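Long-range contacts in cystathione gamma lyase CalE6 (Micromonospora echinospora, PDB 4Q31), which belongs to the Cys/Met metabolism family of PLP-dependent enzymes and carries pyridoxal phosphate covalently attached to a lysine: residues T11-G16 with H248-R253; P148-L153 with G299-F304. The protein carries 1 engineered substitution. All coordinates share one frame; numbering follows the deposited sequence.

Contact 1 (T11-G16 with H248-R253)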
loop_
_atom_site.group_PDB
_atom_site.type_symbol
_atom_site.label_atom_id
_atom_site.label_comp_id
_atom_site.label_asym_id
_atom_site.label_seq_id
_atom_site.Cartn_x
_atom_site.Cartn_y
_atom_site.Cartn_z
ATOM N N THR C 11 -22.365 3.921 -13.633
ATOM C CA THR C 11 -21.507 5.079 -13.831
ATOM C C THR C 11 -21.079 5.667 -12.484
ATOM O O THR C 11 -19.931 6.068 -12.307
ATOM C CB THR C 11 -22.234 6.137 -14.651
ATOM O OG1 THR C 11 -22.582 5.577 -15.920
ATOM C CG2 THR C 11 -21.351 7.375 -14.859
ATOM N N ARG C 12 -22.012 5.704 -11.540
ATOM C CA ARG C 12 -21.736 6.217 -10.196
ATOM C C ARG C 12 -20.670 5.402 -9.464
ATOM O O ARG C 12 -19.917 5.945 -8.662
ATOM C CB ARG C 12 -23.020 6.274 -9.361
ATOM C CG ARG C 12 -24.022 7.335 -9.840
ATOM C CD ARG C 12 -25.327 7.297 -9.020
ATOM N NE ARG C 12 -26.423 6.675 -9.765
ATOM C CZ ARG C 12 -27.461 6.039 -9.218
ATOM N NH1 ARG C 12 -28.404 5.515 -9.999
ATOM N NH2 ARG C 12 -27.568 5.916 -7.899
ATOM N N LEU C 13 -20.611 4.099 -9.735
ATOM C CA LEU C 13 -19.564 3.251 -9.149
ATOM C C LEU C 13 -18.179 3.708 -9.566
ATOM O O LEU C 13 -17.231 3.649 -8.777
ATOM C CB LEU C 13 -19.752 1.795 -9.577
ATOM C CG LEU C 13 -20.973 1.121 -8.936
ATOM C CD1 LEU C 13 -21.212 -0.240 -9.562
ATOM C CD2 LEU C 13 -20.734 0.995 -7.435
ATOM N N VAL C 14 -18.064 4.155 -10.817
ATOM C CA VAL C 14 -16.772 4.514 -11.382
ATOM C C VAL C 14 -16.393 5.957 -11.050
ATOM O O VAL C 14 -15.242 6.240 -10.757
ATOM C CB VAL C 14 -16.734 4.304 -12.910
ATOM C CG1 VAL C 14 -15.399 4.777 -13.485
ATOM C CG2 VAL C 14 -16.973 2.832 -13.249
ATOM N N HIS C 15 -17.371 6.855 -11.084
ATOM C CA HIS C 15 -17.092 8.286 -10.987
ATOM C C HIS C 15 -17.601 8.992 -9.723
ATOM O O HIS C 15 -17.257 10.155 -9.479
ATOM C CB HIS C 15 -17.592 8.991 -12.244
ATOM C CG HIS C 15 -16.947 8.483 -13.493
ATOM N ND1 HIS C 15 -15.684 8.866 -13.885
ATOM C CD2 HIS C 15 -17.371 7.582 -14.413
ATOM C CE1 HIS C 15 -15.367 8.252 -15.011
ATOM N NE2 HIS C 15 -16.374 7.470 -15.354
ATOM N N GLY C 16 -18.399 8.297 -8.919
ATOM C CA GLY C 16 -18.834 8.843 -7.646
ATOM C C GLY C 16 -17.631 9.223 -6.804
ATOM O O GLY C 16 -16.727 8.414 -6.595
ATOM N N HIS C 248 -15.568 -0.112 -7.894
ATOM C CA HIS C 248 -15.700 0.045 -9.344
ATOM C C HIS C 248 -16.466 -1.103 -9.986
ATOM O O HIS C 248 -17.298 -0.885 -10.858
ATOM C CB HIS C 248 -14.328 0.155 -10.026
ATOM C CG HIS C 248 -13.634 1.459 -9.790
ATOM N ND1 HIS C 248 -14.139 2.660 -10.239
ATOM C CD2 HIS C 248 -12.474 1.751 -9.156
ATOM C CE1 HIS C 248 -13.316 3.636 -9.895
ATOM N NE2 HIS C 248 -12.302 3.111 -9.229
ATOM N N THR C 249 -16.182 -2.325 -9.544
ATOM C CA THR C 249 -16.707 -3.517 -10.210
ATOM C C THR C 249 -17.878 -4.155 -9.463
ATOM O O THR C 249 -18.298 -5.267 -9.794
ATOM C CB THR C 249 -15.601 -4.587 -10.386
ATOM O OG1 THR C 249 -14.979 -4.856 -9.115
ATOM C CG2 THR C 249 -14.548 -4.111 -11.387
ATOM N N LEU C 250 -18.401 -3.459 -8.456
ATOM C CA LEU C 250 -19.453 -4.010 -7.610
ATOM C C LEU C 250 -20.646 -4.561 -8.406
ATOM O O LEU C 250 -21.113 -5.672 -8.171
ATOM C CB LEU C 250 -19.931 -2.960 -6.592
ATOM C CG LEU C 250 -21.134 -3.395 -5.754
ATOM C CD1 LEU C 250 -20.759 -4.613 -4.931
ATOM C CD2 LEU C 250 -21.653 -2.261 -4.849
ATOM N N SER C 251 -21.131 -3.790 -9.363
ATOM C CA SER C 251 -22.289 -4.216 -10.132
ATOM C C SER C 251 -21.968 -5.407 -11.047
ATOM O O SER C 251 -22.762 -6.336 -11.158
ATOM C CB SER C 251 -22.839 -3.031 -10.939
ATOM O OG SER C 251 -23.835 -3.461 -11.829
ATOM N N LEU C 252 -20.805 -5.397 -11.697
ATOM C CA LEU C 252 -20.411 -6.543 -12.523
ATOM C C LEU C 252 -20.250 -7.793 -11.663
ATOM O O LEU C 252 -20.690 -8.887 -12.038
ATOM C CB LEU C 252 -19.109 -6.279 -13.284
ATOM C CG LEU C 252 -19.083 -5.030 -14.169
ATOM C CD1 LEU C 252 -17.729 -4.879 -14.843
ATOM C CD2 LEU C 252 -20.198 -5.118 -15.201
ATOM N N ARG C 253 -19.625 -7.626 -10.508
ATOM C CA ARG C 253 -19.437 -8.759 -9.598
ATOM C C ARG C 253 -20.760 -9.348 -9.105
ATOM O O ARG C 253 -20.988 -10.551 -9.210
ATOM C CB ARG C 253 -18.523 -8.372 -8.431
ATOM C CG ARG C 253 -17.045 -8.204 -8.873
ATOM C CD ARG C 253 -16.139 -7.903 -7.683
ATOM N NE ARG C 253 -16.265 -6.541 -7.139
ATOM C CZ ARG C 253 -16.914 -6.227 -6.015
ATOM N NH1 ARG C 253 -17.539 -7.164 -5.314
ATOM N NH2 ARG C 253 -16.941 -4.966 -5.586
#
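Leu13 meets the start of helix 250-270 with both of its methyl groups. With CG beside the backbone N (chi1 -71°) and the chain extended beyond it, the isobutyl group reaches away from helix 9-15: CD1 lies 3.5 Å from Ser251 CB, and CD2 is 4.1 Å from Leu250 CB, the two leucine side chains crossing at about a right angle. Leu67 also packs on Leu13. One residue on, Val14 meets the imidazole of His248, whose CB points away from helix 9-15 but whose ring swings back to it. The ring turns an edge to the backbone, ND1 standing 3.4 Å from Val14 CA in the ring plane and CE1 3.4 Å from Val14 O. No hydrogen bond crosses between the segments. Arg244, just upstream of His248, hydrogen-bonds the carbonyl oxygens of Leu13 and Gly16, gripping the end of the short helix. His331 of the second subunit meets the His248 ring with planes about 75° apart, while Ile366 of that subunit packs on Val14. The chain's first helix, 9-15, thus packs on the N-terminal turn of helix 250-270 beside the second subunit, in a PLP-dependent fold type I (aspartate aminotransferase-like) protein.

Contact 2 (P148-L153 with G299-F304); sequences PTNPLL and GAIVSF
The loop 148-153 bends past strand 301-306 without pairing with it, and the backbones come nearest at Pro151 and Ser303, whose CA atoms are 6.6 Å apart; a cis peptide precedes both Pro148 and Pro151. One hydrogen bond joins the two segments: Ser303 OG donates to Pro151 O over 2.7 Å, meeting the carbonyl nearly end-on at a C=O...donor angle of 168°. The serine hydroxyl sits between its own N and carbonyl carbon (chi1 72°), which directs it at the loop. Next to this bond Leu153, in a left-handed backbone conformation, lays its side chain against the strand. Its CD1 rests on the backbone, 3.5 Å from Ile301 O and 3.9 Å from Ser303 N, while CD2 touches Ile301 CG2 at 3.9 Å. Asn150 adds a looser contact, its ND2 4.4 Å from Ile301 CG2; its OD1 is hydrogen-bonded to Arg361 on the neighbouring strand. Phe178 touches Pro148, Leu153 and Ile301, adding an aromatic side chain to this apolar cluster. Strand 301-306 runs between strands 274-278 and 359-363, antiparallel to both. Ile301 and Ser303 face the loop that follows strand 140-146 of the seven-stranded sheet, whereas Val302 points away from it and packs on Val265 and Leu268 of helix 250-270.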
loop_
_atom_site.group_PDB
_atom_site.type_symbol
_atom_site.label_atom_id
_atom_site.label_comp_id
_atom_site.label_asym_id
_atom_site.label_seq_id
_atom_site.Cartn_x
_atom_site.Cartn_y
_atom_site.Cartn_z
ATOM N N PRO C 148 -32.007 -9.748 3.369
ATOM C CA PRO C 148 -32.414 -11.046 3.920
ATOM C C PRO C 148 -31.580 -11.412 5.147
ATOM O O PRO C 148 -30.483 -10.877 5.326
ATOM C CB PRO C 148 -32.116 -12.026 2.776
ATOM C CG PRO C 148 -32.003 -11.174 1.537
ATOM C CD PRO C 148 -31.444 -9.876 2.011
ATOM N N THR C 149 -32.114 -12.284 5.993
ATOM C CA THR C 149 -31.400 -12.706 7.186
ATOM C C THR C 149 -30.434 -13.827 6.836
ATOM O O THR C 149 -30.483 -14.383 5.746
ATOM C CB THR C 149 -32.359 -13.234 8.246
ATOM O OG1 THR C 149 -33.031 -14.394 7.735
ATOM C CG2 THR C 149 -33.388 -12.154 8.628
ATOM N N ASN C 150 -29.585 -14.178 7.787
ATOM C CA ASN C 150 -28.523 -15.136 7.563
ATOM C C ASN C 150 -28.491 -16.102 8.735
ATOM O O ASN C 150 -28.445 -15.664 9.884
ATOM C CB ASN C 150 -27.206 -14.370 7.452
ATOM C CG ASN C 150 -26.163 -15.119 6.659
ATOM O OD1 ASN C 150 -25.825 -16.248 6.990
ATOM N ND2 ASN C 150 -25.654 -14.494 5.595
ATOM N N PRO C 151 -28.514 -17.422 8.465
ATOM C CA PRO C 151 -28.397 -18.088 7.164
ATOM C C PRO C 151 -29.712 -18.587 6.543
ATOM O O PRO C 151 -29.648 -19.320 5.554
ATOM C CB PRO C 151 -27.556 -19.311 7.518
ATOM C CG PRO C 151 -28.136 -19.715 8.862
ATOM C CD PRO C 151 -28.519 -18.408 9.562
ATOM N N LEU C 152 -30.870 -18.243 7.093
ATOM C CA LEU C 152 -32.115 -18.794 6.541
ATOM C C LEU C 152 -32.704 -17.952 5.406
ATOM O O LEU C 152 -33.649 -18.371 4.747
ATOM C CB LEU C 152 -33.151 -19.036 7.634
ATOM C CG LEU C 152 -32.754 -20.103 8.648
ATOM C CD1 LEU C 152 -33.812 -20.194 9.727
ATOM C CD2 LEU C 152 -32.582 -21.445 7.951
ATOM N N LEU C 153 -32.139 -16.769 5.188
ATOM C CA LEU C 153 -32.525 -15.916 4.057
ATOM C C LEU C 153 -34.003 -15.502 4.086
ATOM O O LEU C 153 -34.625 -15.341 3.033
ATOM C CB LEU C 153 -32.183 -16.597 2.717
ATOM C CG LEU C 153 -30.826 -17.314 2.670
ATOM C CD1 LEU C 153 -30.510 -17.867 1.294
ATOM C CD2 LEU C 153 -29.752 -16.362 3.112
ATOM N N GLY C 299 -29.874 -12.136 -4.955
ATOM C CA GLY C 299 -28.665 -12.234 -4.159
ATOM C C GLY C 299 -27.764 -13.419 -4.472
ATOM O O GLY C 299 -28.038 -14.212 -5.369
ATOM N N ALA C 300 -26.678 -13.536 -3.720
ATOM C CA ALA C 300 -25.651 -14.512 -4.043
ATOM C C ALA C 300 -25.362 -15.445 -2.884
ATOM O O ALA C 300 -24.327 -16.114 -2.859
ATOM C CB ALA C 300 -24.382 -13.809 -4.466
ATOM N N ILE C 301 -26.259 -15.458 -1.909
ATOM C CA ILE C 301 -26.131 -16.360 -0.782
ATOM C C ILE C 301 -27.176 -17.450 -0.950
ATOM O O ILE C 301 -28.323 -17.167 -1.303
ATOM C CB ILE C 301 -26.374 -15.638 0.543
ATOM C CG1 ILE C 301 -25.458 -14.416 0.647
ATOM C CG2 ILE C 301 -26.154 -16.590 1.723
ATOM C CD1 ILE C 301 -24.012 -14.761 0.467
ATOM N N VAL C 302 -26.764 -18.696 -0.738
ATOM C CA VAL C 302 -27.669 -19.831 -0.843
ATOM C C VAL C 302 -27.444 -20.682 0.386
ATOM O O VAL C 302 -26.306 -20.843 0.807
ATOM C CB VAL C 302 -27.331 -20.695 -2.069
ATOM C CG1 VAL C 302 -28.307 -21.868 -2.181
ATOM C CG2 VAL C 302 -27.332 -19.850 -3.347
ATOM N N SER C 303 -28.506 -21.227 0.973
ATOM C CA SER C 303 -28.306 -22.202 2.038
ATOM C C SER C 303 -29.184 -23.441 1.843
ATOM O O SER C 303 -30.203 -23.388 1.160
ATOM C CB SER C 303 -28.474 -21.567 3.428
ATOM O OG SER C 303 -29.834 -21.277 3.707
ATOM N N PHE C 304 -28.763 -24.567 2.410
ATOM C CA PHE C 304 -29.480 -25.818 2.204
ATOM C C PHE C 304 -29.152 -26.819 3.293
ATOM O O PHE C 304 -28.083 -26.743 3.912
ATOM C CB PHE C 304 -29.156 -26.416 0.819
ATOM C CG PHE C 304 -27.729 -26.871 0.667
ATOM C CD1 PHE C 304 -26.737 -25.971 0.310
ATOM C CD2 PHE C 304 -27.377 -28.204 0.888
ATOM C CE1 PHE C 304 -25.414 -26.387 0.172
ATOM C CE2 PHE C 304 -26.059 -28.627 0.753
ATOM C CZ PHE C 304 -25.078 -27.720 0.394
#

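Contacts 1 and 2 lie 24 Å apart between centres, with nearest atoms about 7 Å apart and no direct touch. Helix 250-270 connects them: its start meets helix 9-15 in contact 1, and farther along it packs against the strand of contact 2 through Val302. Their settings differ, since contact 1 also involves the second subunit whereas no other chain touches contact 2, which ties the loop after strand 140-146 to the five-stranded sheet. Near the PLP-bearing Lys200, Arg253 of segment 248-253 hydrogen-bonds the carbonyl of Ser201. Small molecules, probably from the crystallisation liquor, lie beside both: glycerol is hydrogen-bonded to Ser251 OG, and MES sits about 5 Å from the Asn150 side chain.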